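Long-range contacts in Polyphosphate:AMP phosphotransferase (Pseudomonas aeruginosa PAO1, PDB 3CZP), which uses inorganic polyphosphate to phosphorylate AMP to ADP with Mg(2+) as cofactor, and less efficiently converts GMP to GDP: residues Ile45-Gly50 with Gly104-Asn109; Phe150-His155 with Gly226-Glu231. One frame throughout, in Å; residues are numbered along the deposited sequence.

Contact 1 of 2, residues Ile45-Gly50 with Gly104-Asn109; sequences IILING and GIFFGN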
loop_
_atom_site.group_PDB
_atom_site.type_symbol
_atom_site.label_atom_id
_atom_site.label_comp_id
_atom_site.label_asym_id
_atom_site.label_seq_id
_atom_site.Cartn_x
_atom_site.Cartn_y
_atom_site.Cartn_z
ATOM N N ILE A 45 -8.768 8.217 -15.405
ATOM C CA ILE A 45 -7.570 8.980 -15.154
ATOM C C ILE A 45 -7.582 10.238 -15.994
ATOM O O ILE A 45 -7.806 10.178 -17.209
ATOM C CB ILE A 45 -6.273 8.156 -15.481
ATOM C CG1 ILE A 45 -6.316 6.854 -14.699
ATOM C CG2 ILE A 45 -4.944 9.086 -15.273
ATOM C CD1 ILE A 45 -5.277 5.763 -15.194
ATOM N N ILE A 46 -7.317 11.355 -15.344
ATOM C CA ILE A 46 -7.301 12.664 -15.976
ATOM C C ILE A 46 -5.941 13.326 -15.749
ATOM O O ILE A 46 -5.548 13.536 -14.643
ATOM C CB ILE A 46 -8.431 13.597 -15.410
ATOM C CG1 ILE A 46 -9.840 12.935 -15.510
ATOM C CG2 ILE A 46 -8.354 14.969 -16.037
ATOM C CD1 ILE A 46 -10.964 13.682 -14.653
ATOM N N LEU A 47 -5.219 13.573 -16.843
ATOM C CA LEU A 47 -3.946 14.321 -16.824
ATOM C C LEU A 47 -4.172 15.788 -17.141
ATOM O O LEU A 47 -4.942 16.143 -18.033
ATOM C CB LEU A 47 -2.947 13.718 -17.777
ATOM C CG LEU A 47 -2.741 12.178 -17.797
ATOM C CD1 LEU A 47 -1.600 11.812 -18.797
ATOM C CD2 LEU A 47 -2.580 11.583 -16.407
ATOM N N ILE A 48 -3.474 16.623 -16.387
ATOM C CA ILE A 48 -3.627 18.079 -16.395
ATOM C C ILE A 48 -2.261 18.637 -16.681
ATOM O O ILE A 48 -1.337 18.367 -15.927
ATOM C CB ILE A 48 -4.209 18.638 -15.010
ATOM C CG1 ILE A 48 -5.563 17.979 -14.709
ATOM C CG2 ILE A 48 -4.250 20.153 -14.995
ATOM C CD1 ILE A 48 -6.699 18.297 -15.712
ATOM N N ASN A 49 -2.149 19.352 -17.798
ATOM C CA ASN A 49 -0.920 19.861 -18.334
ATOM C C ASN A 49 -1.137 21.168 -19.098
ATOM O O ASN A 49 -2.283 21.566 -19.301
ATOM C CB ASN A 49 -0.374 18.827 -19.313
ATOM C CG ASN A 49 0.168 17.538 -18.615
ATOM O OD1 ASN A 49 -0.495 16.493 -18.648
ATOM N ND2 ASN A 49 1.373 17.621 -18.016
ATOM N N GLY A 50 -0.044 21.843 -19.468
ATOM C CA GLY A 50 -0.107 23.051 -20.233
ATOM C C GLY A 50 0.618 24.267 -19.690
ATOM O O GLY A 50 1.551 24.157 -18.915
ATOM N N GLY A 104 -8.900 9.530 -10.660
ATOM C CA GLY A 104 -7.641 10.100 -10.214
ATOM C C GLY A 104 -7.279 11.218 -11.158
ATOM O O GLY A 104 -7.368 11.056 -12.380
ATOM N N ILE A 105 -6.873 12.357 -10.604
ATOM C CA ILE A 105 -6.468 13.512 -11.436
ATOM C C ILE A 105 -4.989 13.842 -11.107
ATOM O O ILE A 105 -4.637 14.065 -9.949
ATOM C CB ILE A 105 -7.320 14.773 -11.156
ATOM C CG1 ILE A 105 -8.827 14.481 -11.339
ATOM C CG2 ILE A 105 -6.752 15.999 -12.027
ATOM C CD1 ILE A 105 -9.741 15.687 -11.135
ATOM N N PHE A 106 -4.147 13.780 -12.128
ATOM C CA PHE A 106 -2.699 13.869 -12.002
ATOM C C PHE A 106 -2.158 15.176 -12.554
ATOM O O PHE A 106 -2.088 15.380 -13.768
ATOM C CB PHE A 106 -2.031 12.725 -12.781
ATOM C CG PHE A 106 -2.307 11.334 -12.218
ATOM C CD1 PHE A 106 -3.051 11.134 -11.069
ATOM C CD2 PHE A 106 -1.783 10.219 -12.846
ATOM C CE1 PHE A 106 -3.279 9.803 -10.578
ATOM C CE2 PHE A 106 -1.988 8.922 -12.328
ATOM C CZ PHE A 106 -2.709 8.737 -11.209
ATOM N N PHE A 107 -1.656 15.992 -11.646
ATOM C CA PHE A 107 -0.796 17.082 -11.982
ATOM C C PHE A 107 0.652 16.526 -11.942
ATOM O O PHE A 107 0.932 15.400 -11.425
ATOM C CB PHE A 107 -0.857 18.205 -10.934
ATOM C CG PHE A 107 -2.160 19.005 -10.881
ATOM C CD1 PHE A 107 -2.274 20.222 -11.529
ATOM C CD2 PHE A 107 -3.179 18.618 -10.048
ATOM C CE1 PHE A 107 -3.462 20.975 -11.435
ATOM C CE2 PHE A 107 -4.338 19.360 -9.935
ATOM C CZ PHE A 107 -4.469 20.563 -10.636
ATOM N N GLY A 108 1.588 17.313 -12.430
ATOM C CA GLY A 108 3.027 16.930 -12.360
ATOM C C GLY A 108 3.262 15.493 -12.796
ATOM O O GLY A 108 4.035 14.760 -12.143
ATOM N N ASN A 109 2.614 15.078 -13.892
ATOM C CA ASN A 109 2.587 13.683 -14.256
ATOM C C ASN A 109 3.858 13.405 -15.124
ATOM O O ASN A 109 4.800 14.183 -15.123
ATOM C CB ASN A 109 1.255 13.392 -14.961
ATOM C CG ASN A 109 0.982 14.382 -16.087
ATOM O OD1 ASN A 109 1.826 14.589 -16.976
ATOM N ND2 ASN A 109 -0.142 15.023 -16.027
HETATM O O HOH W 1 0.568 19.462 -14.399
#
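Strands 44-50 and 103-107 run parallel here, and three backbone hydrogen bonds hold them in register. The straightest goes from Phe-106 N to Ile-46 O, 2.9 Å at 170°, almost along the carbonyl axis.

On one face of the sheet Ile-105 sits between Ile-46 and Ile-48: CG2 of Ile-105 presses against CG1 of Ile-48 at 3.5 Å, while CG1 of Ile-105 lies alongside Ile-46 CD1, 4.0 Å away. Further along, CG2 of Ile-48 meets CE1 of Phe-107 at 3.7 Å. Val-60 of helix 56-66 packs on Ile-48, Ile-105 and Phe-107. On the other face Gly-104 has no side chain, and CE1 of Phe-106 lies close enough to crowd a CB there. Ile-45 CG2 sits above the rim of that ring, and Leu-47 CD2 packs on Phe-106 CB at 3.8 Å.

Past the last strand pair, Asn-49 and Asn-109 meet tip to tip, amide planes 62° apart, and exchange two bonds: Asn-109 ND2 to Asn-49 OD1 (3.0 Å) and Asn-49 ND2 to Asn-109 OD1 (3.2 Å). Asn-109 ND2 also donates to Phe-106 O, which Ile-48 N grips too, so the amide is held from both strands at the N-cap of helix 110-119. Gly-50 then opens a GxxxxGK sequence ending at Lys-56: this domain, though probably inactive, keeps the P-loop kinase core, its central strand running straight into the P-loop.

Contact 2 of 2, residues Phe150-His155 with Gly226-Glu231; sequences FKFWFH and GRILLE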
loop_
_atom_site.group_PDB
_atom_site.type_symbol
_atom_site.label_atom_id
_atom_site.label_comp_id
_atom_site.label_asym_id
_atom_site.label_seq_id
_atom_site.Cartn_x
_atom_site.Cartn_y
_atom_site.Cartn_z
ATOM N N PHE A 150 -8.216 10.605 -19.984
ATOM C CA PHE A 150 -8.333 11.935 -20.563
ATOM C C PHE A 150 -7.005 12.678 -20.403
ATOM O O PHE A 150 -6.405 12.625 -19.323
ATOM C CB PHE A 150 -9.399 12.727 -19.797
ATOM C CG PHE A 150 -10.791 12.192 -19.945
ATOM C CD1 PHE A 150 -11.627 12.650 -20.992
ATOM C CD2 PHE A 150 -11.322 11.309 -19.003
ATOM C CE1 PHE A 150 -12.930 12.195 -21.089
ATOM C CE2 PHE A 150 -12.603 10.841 -19.134
ATOM C CZ PHE A 150 -13.404 11.275 -20.173
ATOM N N LYS A 151 -6.559 13.422 -21.427
ATOM C CA LYS A 151 -5.405 14.322 -21.281
ATOM C C LYS A 151 -5.768 15.769 -21.739
ATOM O O LYS A 151 -6.128 16.002 -22.886
ATOM C CB LYS A 151 -4.202 13.803 -22.058
ATOM C CG LYS A 151 -3.907 12.330 -21.849
ATOM C CD LYS A 151 -2.671 11.947 -22.530
ATOM C CE LYS A 151 -2.946 11.178 -23.816
ATOM N NZ LYS A 151 -1.693 11.002 -24.375
ATOM N N PHE A 152 -5.612 16.732 -20.843
ATOM C CA PHE A 152 -5.980 18.081 -21.140
ATOM C C PHE A 152 -4.755 18.932 -21.106
ATOM O O PHE A 152 -3.992 18.938 -20.119
ATOM C CB PHE A 152 -7.052 18.633 -20.180
ATOM C CG PHE A 152 -8.360 17.955 -20.271
ATOM C CD1 PHE A 152 -9.268 18.256 -21.276
ATOM C CD2 PHE A 152 -8.729 17.019 -19.308
ATOM C CE1 PHE A 152 -10.497 17.602 -21.316
ATOM C CE2 PHE A 152 -9.975 16.403 -19.328
ATOM C CZ PHE A 152 -10.831 16.665 -20.320
ATOM N N TRP A 153 -4.585 19.664 -22.190
ATOM C CA TRP A 153 -3.582 20.691 -22.311
ATOM C C TRP A 153 -4.249 22.067 -22.318
ATOM O O TRP A 153 -4.900 22.452 -23.277
ATOM C CB TRP A 153 -2.771 20.483 -23.605
ATOM C CG TRP A 153 -1.740 21.583 -23.867
ATOM C CD1 TRP A 153 -1.982 22.831 -24.298
ATOM C CD2 TRP A 153 -0.333 21.484 -23.704
ATOM N NE1 TRP A 153 -0.816 23.552 -24.378
ATOM C CE2 TRP A 153 0.215 22.729 -24.030
ATOM C CE3 TRP A 153 0.524 20.463 -23.296
ATOM C CZ2 TRP A 153 1.572 22.958 -24.025
ATOM C CZ3 TRP A 153 1.886 20.717 -23.267
ATOM C CH2 TRP A 153 2.384 21.929 -23.626
ATOM N N PHE A 154 -4.069 22.788 -21.223
ATOM C CA PHE A 154 -4.557 24.134 -21.027
ATOM C C PHE A 154 -3.604 25.119 -21.690
ATOM O O PHE A 154 -2.405 25.170 -21.334
ATOM C CB PHE A 154 -4.663 24.430 -19.524
ATOM C CG PHE A 154 -5.762 23.652 -18.843
ATOM C CD1 PHE A 154 -6.988 24.242 -18.566
ATOM C CD2 PHE A 154 -5.608 22.294 -18.562
ATOM C CE1 PHE A 154 -8.018 23.504 -18.008
ATOM C CE2 PHE A 154 -6.641 21.565 -17.949
ATOM C CZ PHE A 154 -7.823 22.162 -17.683
ATOM N N HIS A 155 -4.111 25.870 -22.664
ATOM C CA HIS A 155 -3.261 26.681 -23.505
ATOM C C HIS A 155 -3.451 28.185 -23.327
ATOM O O HIS A 155 -4.564 28.654 -23.162
ATOM C CB HIS A 155 -3.541 26.386 -24.973
ATOM C CG HIS A 155 -2.480 26.906 -25.869
ATOM N ND1 HIS A 155 -1.155 26.551 -25.730
ATOM C CD2 HIS A 155 -2.529 27.797 -26.887
ATOM C CE1 HIS A 155 -0.442 27.172 -26.651
ATOM N NE2 HIS A 155 -1.253 27.941 -27.356
ATOM N N GLY A 226 -15.380 20.008 -18.792
ATOM C CA GLY A 226 -16.492 19.268 -18.173
ATOM C C GLY A 226 -17.357 18.536 -19.177
ATOM O O GLY A 226 -17.785 17.404 -18.931
ATOM N N ARG A 227 -17.629 19.188 -20.305
ATOM C CA ARG A 227 -18.375 18.572 -21.422
ATOM C C ARG A 227 -17.619 17.386 -22.000
ATOM O O ARG A 227 -18.206 16.358 -22.316
ATOM C CB ARG A 227 -18.603 19.593 -22.538
ATOM C CG ARG A 227 -19.666 20.632 -22.189
ATOM C CD ARG A 227 -19.716 21.713 -23.246
ATOM N NE ARG A 227 -20.993 22.379 -23.171
ATOM C CZ ARG A 227 -21.236 23.566 -23.690
ATOM N NH1 ARG A 227 -20.290 24.220 -24.326
ATOM N NH2 ARG A 227 -22.442 24.076 -23.559
ATOM N N ILE A 228 -16.309 17.563 -22.186
ATOM C CA ILE A 228 -15.469 16.470 -22.724
ATOM C C ILE A 228 -15.489 15.257 -21.760
ATOM O O ILE A 228 -15.644 14.097 -22.189
ATOM C CB ILE A 228 -14.030 16.950 -23.032
ATOM C CG1 ILE A 228 -14.023 17.914 -24.256
ATOM C CG2 ILE A 228 -13.056 15.764 -23.305
ATOM C CD1 ILE A 228 -12.724 18.807 -24.322
ATOM N N LEU A 229 -15.307 15.523 -20.466
ATOM C CA LEU A 229 -15.384 14.486 -19.454
ATOM C C LEU A 229 -16.754 13.743 -19.465
ATOM O O LEU A 229 -16.790 12.513 -19.426
ATOM C CB LEU A 229 -15.168 15.084 -18.079
ATOM C CG LEU A 229 -13.762 15.467 -17.645
ATOM C CD1 LEU A 229 -13.923 15.988 -16.208
ATOM C CD2 LEU A 229 -12.728 14.278 -17.732
ATOM N N LEU A 230 -17.864 14.501 -19.480
ATOM C CA LEU A 230 -19.185 13.887 -19.491
ATOM C C LEU A 230 -19.369 12.999 -20.679
ATOM O O LEU A 230 -19.830 11.871 -20.562
ATOM C CB LEU A 230 -20.328 14.950 -19.437
ATOM C CG LEU A 230 -21.715 14.349 -19.385
ATOM C CD1 LEU A 230 -21.983 13.675 -18.003
ATOM C CD2 LEU A 230 -22.762 15.442 -19.758
ATOM N N GLU A 231 -19.018 13.507 -21.850
ATOM C CA GLU A 231 -19.185 12.753 -23.087
ATOM C C GLU A 231 -18.421 11.461 -23.052
ATOM O O GLU A 231 -18.960 10.384 -23.388
ATOM C CB GLU A 231 -18.709 13.589 -24.277
ATOM C CG GLU A 231 -19.066 13.006 -25.614
ATOM C CD GLU A 231 -18.730 13.955 -26.778
ATOM O OE1 GLU A 231 -18.576 15.204 -26.555
ATOM O OE2 GLU A 231 -18.641 13.450 -27.927
#
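Helix 218-238 lies against strand 148-155 in the P-loop-type alpha/beta domain, its residues 226-231 nearly antiparallel to 150-155 (168°), with the two segment axes 10.3 Å apart at closest approach. No hydrogen bond crosses; the side-chain contact is aliphatic against aromatic.

The tight part belongs to Leu-229. Its CB does not point at the strand, but CG stands anti to the carbonyl carbon (chi1 -76°) and the chain extends from there (chi2 -178°), bringing CD2 over the middle of the Phe-150 ring. This CH-pi contact puts CD2 3.5 Å from the centroid, 10° off the ring normal. The same methyl lies near the plane of the Phe-152 ring at its edge, 3.8 Å from CE2, so one carbon touches a face and an edge at once. Both phenylalanines point CB toward the helix, and with CG anti to the carbonyl carbon their rings are set against Ile-228 and Leu-229.

Ile-228, partly exposed, still meets Phe-152 closely, tip to tip, CG2 against CE1 at 3.7 Å. Its passage along Phe-150 is looser, CG2 to CD1 at 4.1 Å. Arg-227 and Glu-231 of the helix are exposed, whereas Leu-230, pointing away from the strand, packs on Leu-25, Ala-28 and Leu-29 of helix 15-39. Where the helix backbone itself comes close, Phe-150 CE1 approaches Ile-228 O to 3.5 Å.

From the N terminus the chain passes helix 15-39 and enters strand 44-50. Contact 1 closes the first loop, 53 residues that include helix 56-66 and the edge strand 72-76, by returning strand 103-107 to its side. After helices 110-119 and 125-144, strand 148-155 opens contact 2, whose 70-residue loop carries helix 186-203 and the other edge strand, 210-214. The loops follow in series, neither nesting nor crossing. They meet because strands 44-50 and 148-155 are neighbours: Ile-45 O lies 2.8 Å from Phe-150 N, a probable hydrogen bond. Ile-46 CD1 also packs on Leu-229 CD2, joining the sheet centre to helix 218-238.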